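Local structure of transcriptional regulator nlh2 (Aquifex aeolicus, 4G3V) at the interface of chains A and B. The protein is a GAF-regulated sigma54 activator of transcription, whose GAF domain, seen here in an inactive state, probably controls the activity of the rest of the regulator. Sequence-based numbering; all coordinates share one arbitrary frame. Chains: chain A/B, Transcriptional regulator nlh2.

The interface of chains A and B. Residues chain A 121-123, 154-155, 157-159; chain B 16, 19-20, 155, 158-159.
A:Met158, with 102 Å² of its surface hidden by chain B, forms the core of this part of the two-fold interface between the GAF domains. Its side chain bends at chi2 and again at chi3, which folds the thioether against B:Leu19, B:Thr20, B:Leu155 and B:Phe159. The sulfur SD lies 3.6 Å from the methyl CG2 of B:Thr20, and the terminal CE reaches the backbone of helix 139-162 of chain B, 3.7 Å from the carbonyl O of B:Leu155. B:Met158 takes a different shape: straight at chi2 (-168°) and bent at chi3, it crosses A:Leu155 at about a right angle, with SD 3.7 Å from the CD2 branch of that leucine. Its CE meets CB of A:Met158 at 3.7 Å, so the two methionines pack against each other unequally. One turn earlier on helix 139-162, A:Leu155 and B:Leu155 also cross at about a right angle, touching CD2 to CD2 at 3.8 Å.

Polar contacts flank this apolar core. The amide N of A:Gly123, just past strand 113-122, donates to the hydroxyl OG1 of B:Thr20 at 2.8 Å, fairly straight at 161°. That hydroxyl in turn donates to the carbonyl O of B:Thr16, near the end of helix 4-19, so one oxygen serves as acceptor across the interface and donor within its own chain. The relay fixes OG1 in the crowded position between backbone N and carbonyl carbon (chi1 57°) and turns CG2 toward A:Met158. The side chain of the same B:Thr16 makes a second bond across the interface: OG1 donates to the amide oxygen OD1 of A:Asn154 at 2.9 Å, approaching from above the carbonyl plane.

In the second shell, CD2 of B:Leu19 sits 3.6 Å above the centre of the B:Phe159 ring, probably steadying B:Leu19, whose CB faces SD of A:Met158. The contacts recur with the chains exchanged, though the two Met158 side chains differ in shape. The patch joins helix 4-19 and the loop after it to helix 139-162 and the end of strand 113-122 of the partner, pairs helix 139-162 with its own copy, and probably helps hold the inactive-state dimer together.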
loop_
_atom_site.group_PDB
_atom_site.type_symbol
_atom_site.label_atom_id
_atom_site.label_comp_id
_atom_site.label_asym_id
_atom_site.label_seq_id
_atom_site.Cartn_x
_atom_site.Cartn_y
_atom_site.Cartn_z
ATOM N N LYS A 121 2.504 -2.292 -11.301
ATOM C CA LYS A 121 3.287 -1.334 -12.079
ATOM C C LYS A 121 4.674 -1.091 -11.516
ATOM O O LYS A 121 4.847 -0.940 -10.305
ATOM C CB LYS A 121 2.569 0.004 -12.125
ATOM C CG LYS A 121 1.264 -0.029 -12.903
ATOM C CD LYS A 121 0.766 1.385 -13.173
ATOM C CE LYS A 121 -0.595 1.377 -13.789
ATOM N NZ LYS A 121 -1.067 2.763 -14.092
ATOM N N VAL A 122 5.640 -1.028 -12.423
ATOM C CA VAL A 122 7.006 -0.655 -12.099
ATOM C C VAL A 122 7.378 0.574 -12.931
ATOM O O VAL A 122 7.380 0.538 -14.185
ATOM C CB VAL A 122 7.979 -1.789 -12.413
ATOM C CG1 VAL A 122 9.403 -1.355 -12.104
ATOM C CG2 VAL A 122 7.605 -3.045 -11.633
ATOM N N GLY A 123 7.692 1.661 -12.241
ATOM C CA GLY A 123 7.963 2.928 -12.911
ATOM C C GLY A 123 6.743 3.409 -13.688
ATOM O O GLY A 123 6.870 4.092 -14.709
ATOM N N ASN A 154 0.236 -2.562 -5.836
ATOM C CA ASN A 154 1.368 -1.662 -5.661
ATOM C C ASN A 154 2.533 -2.285 -4.873
ATOM O O ASN A 154 3.707 -2.107 -5.231
ATOM C CB ASN A 154 0.904 -0.378 -5.001
ATOM C CG ASN A 154 0.228 0.567 -5.998
ATOM O OD1 ASN A 154 0.899 1.236 -6.760
ATOM N ND2 ASN A 154 -1.090 0.597 -6.003
ATOM N N LEU A 155 2.211 -3.008 -3.800
ATOM C CA LEU A 155 3.238 -3.728 -3.059
ATOM C C LEU A 155 3.921 -4.706 -3.991
ATOM O O LEU A 155 5.145 -4.892 -3.941
ATOM C CB LEU A 155 2.638 -4.466 -1.871
ATOM C CG LEU A 155 2.043 -3.607 -0.758
ATOM C CD1 LEU A 155 1.382 -4.496 0.276
ATOM C CD2 LEU A 155 3.092 -2.733 -0.112
ATOM N N GLY A 157 4.208 -4.361 -7.225
ATOM C CA GLY A 157 5.028 -3.567 -8.132
ATOM C C GLY A 157 6.409 -3.323 -7.531
ATOM O O GLY A 157 7.426 -3.455 -8.193
ATOM N N MET A 158 6.448 -2.971 -6.249
ATOM C CA MET A 158 7.708 -2.766 -5.540
ATOM C C MET A 158 8.514 -4.060 -5.561
ATOM O O MET A 158 9.717 -4.055 -5.790
ATOM C CB MET A 158 7.464 -2.356 -4.085
ATOM C CG MET A 158 6.773 -1.010 -3.881
ATOM S SD MET A 158 7.771 0.416 -4.318
ATOM C CE MET A 158 9.211 0.206 -3.284
ATOM N N PHE A 159 7.824 -5.173 -5.319
ATOM C CA PHE A 159 8.472 -6.483 -5.283
ATOM C C PHE A 159 9.080 -6.840 -6.643
ATOM O O PHE A 159 10.196 -7.378 -6.713
ATOM C CB PHE A 159 7.479 -7.562 -4.878
ATOM C CG PHE A 159 8.106 -8.922 -4.662
ATOM C CD1 PHE A 159 9.000 -9.127 -3.635
ATOM C CD2 PHE A 159 7.791 -9.986 -5.493
ATOM C CE1 PHE A 159 9.572 -10.380 -3.434
ATOM C CE2 PHE A 159 8.344 -11.233 -5.302
ATOM C CZ PHE A 159 9.239 -11.434 -4.270
ATOM N N THR B 16 4.288 4.668 -5.527
ATOM C CA THR B 16 4.886 3.457 -6.056
ATOM C C THR B 16 5.709 3.752 -7.313
ATOM O O THR B 16 6.797 3.214 -7.497
ATOM C CB THR B 16 3.819 2.388 -6.319
ATOM O OG1 THR B 16 3.146 2.089 -5.086
ATOM C CG2 THR B 16 4.452 1.115 -6.876
ATOM N N LEU B 19 8.995 5.414 -6.120
ATOM C CA LEU B 19 9.882 4.498 -5.399
ATOM C C LEU B 19 10.376 3.324 -6.227
ATOM O O LEU B 19 11.319 2.628 -5.817
ATOM C CB LEU B 19 9.203 3.998 -4.134
ATOM C CG LEU B 19 8.817 5.081 -3.124
ATOM C CD1 LEU B 19 8.127 4.453 -1.924
ATOM C CD2 LEU B 19 10.033 5.892 -2.686
ATOM N N THR B 20 9.770 3.103 -7.393
ATOM C CA THR B 20 10.297 2.107 -8.327
ATOM C C THR B 20 11.082 2.756 -9.475
ATOM O O THR B 20 11.480 2.079 -10.437
ATOM C CB THR B 20 9.189 1.211 -8.902
ATOM O OG1 THR B 20 8.182 2.000 -9.553
ATOM C CG2 THR B 20 8.560 0.391 -7.788
ATOM N N LEU B 155 5.084 0.833 1.820
ATOM C CA LEU B 155 5.785 1.064 0.557
ATOM C C LEU B 155 7.205 1.542 0.828
ATOM O O LEU B 155 8.138 1.156 0.129
ATOM C CB LEU B 155 5.035 2.098 -0.297
ATOM C CG LEU B 155 3.663 1.643 -0.834
ATOM C CD1 LEU B 155 2.917 2.819 -1.426
ATOM C CD2 LEU B 155 3.804 0.553 -1.882
ATOM N N MET B 158 9.410 -1.370 1.710
ATOM C CA MET B 158 9.892 -2.070 0.542
ATOM C C MET B 158 10.993 -1.283 -0.157
ATOM O O MET B 158 11.952 -1.880 -0.668
ATOM C CB MET B 158 8.739 -2.388 -0.380
ATOM C CG MET B 158 7.694 -3.227 0.324
ATOM S SD MET B 158 6.524 -3.890 -0.821
ATOM C CE MET B 158 7.548 -5.136 -1.608
ATOM N N PHE B 159 10.894 0.044 -0.144
ATOM C CA PHE B 159 11.931 0.883 -0.748
ATOM C C PHE B 159 13.248 0.777 0.027
ATOM O O PHE B 159 14.329 0.736 -0.568
ATOM C CB PHE B 159 11.457 2.328 -0.798
ATOM C CG PHE B 159 12.401 3.262 -1.517
ATOM C CD1 PHE B 159 12.607 3.152 -2.882
ATOM C CD2 PHE B 159 13.064 4.264 -0.823
ATOM C CE1 PHE B 159 13.457 4.031 -3.549
ATOM C CE2 PHE B 159 13.915 5.146 -1.476
ATOM C CZ PHE B 159 14.114 5.024 -2.841
#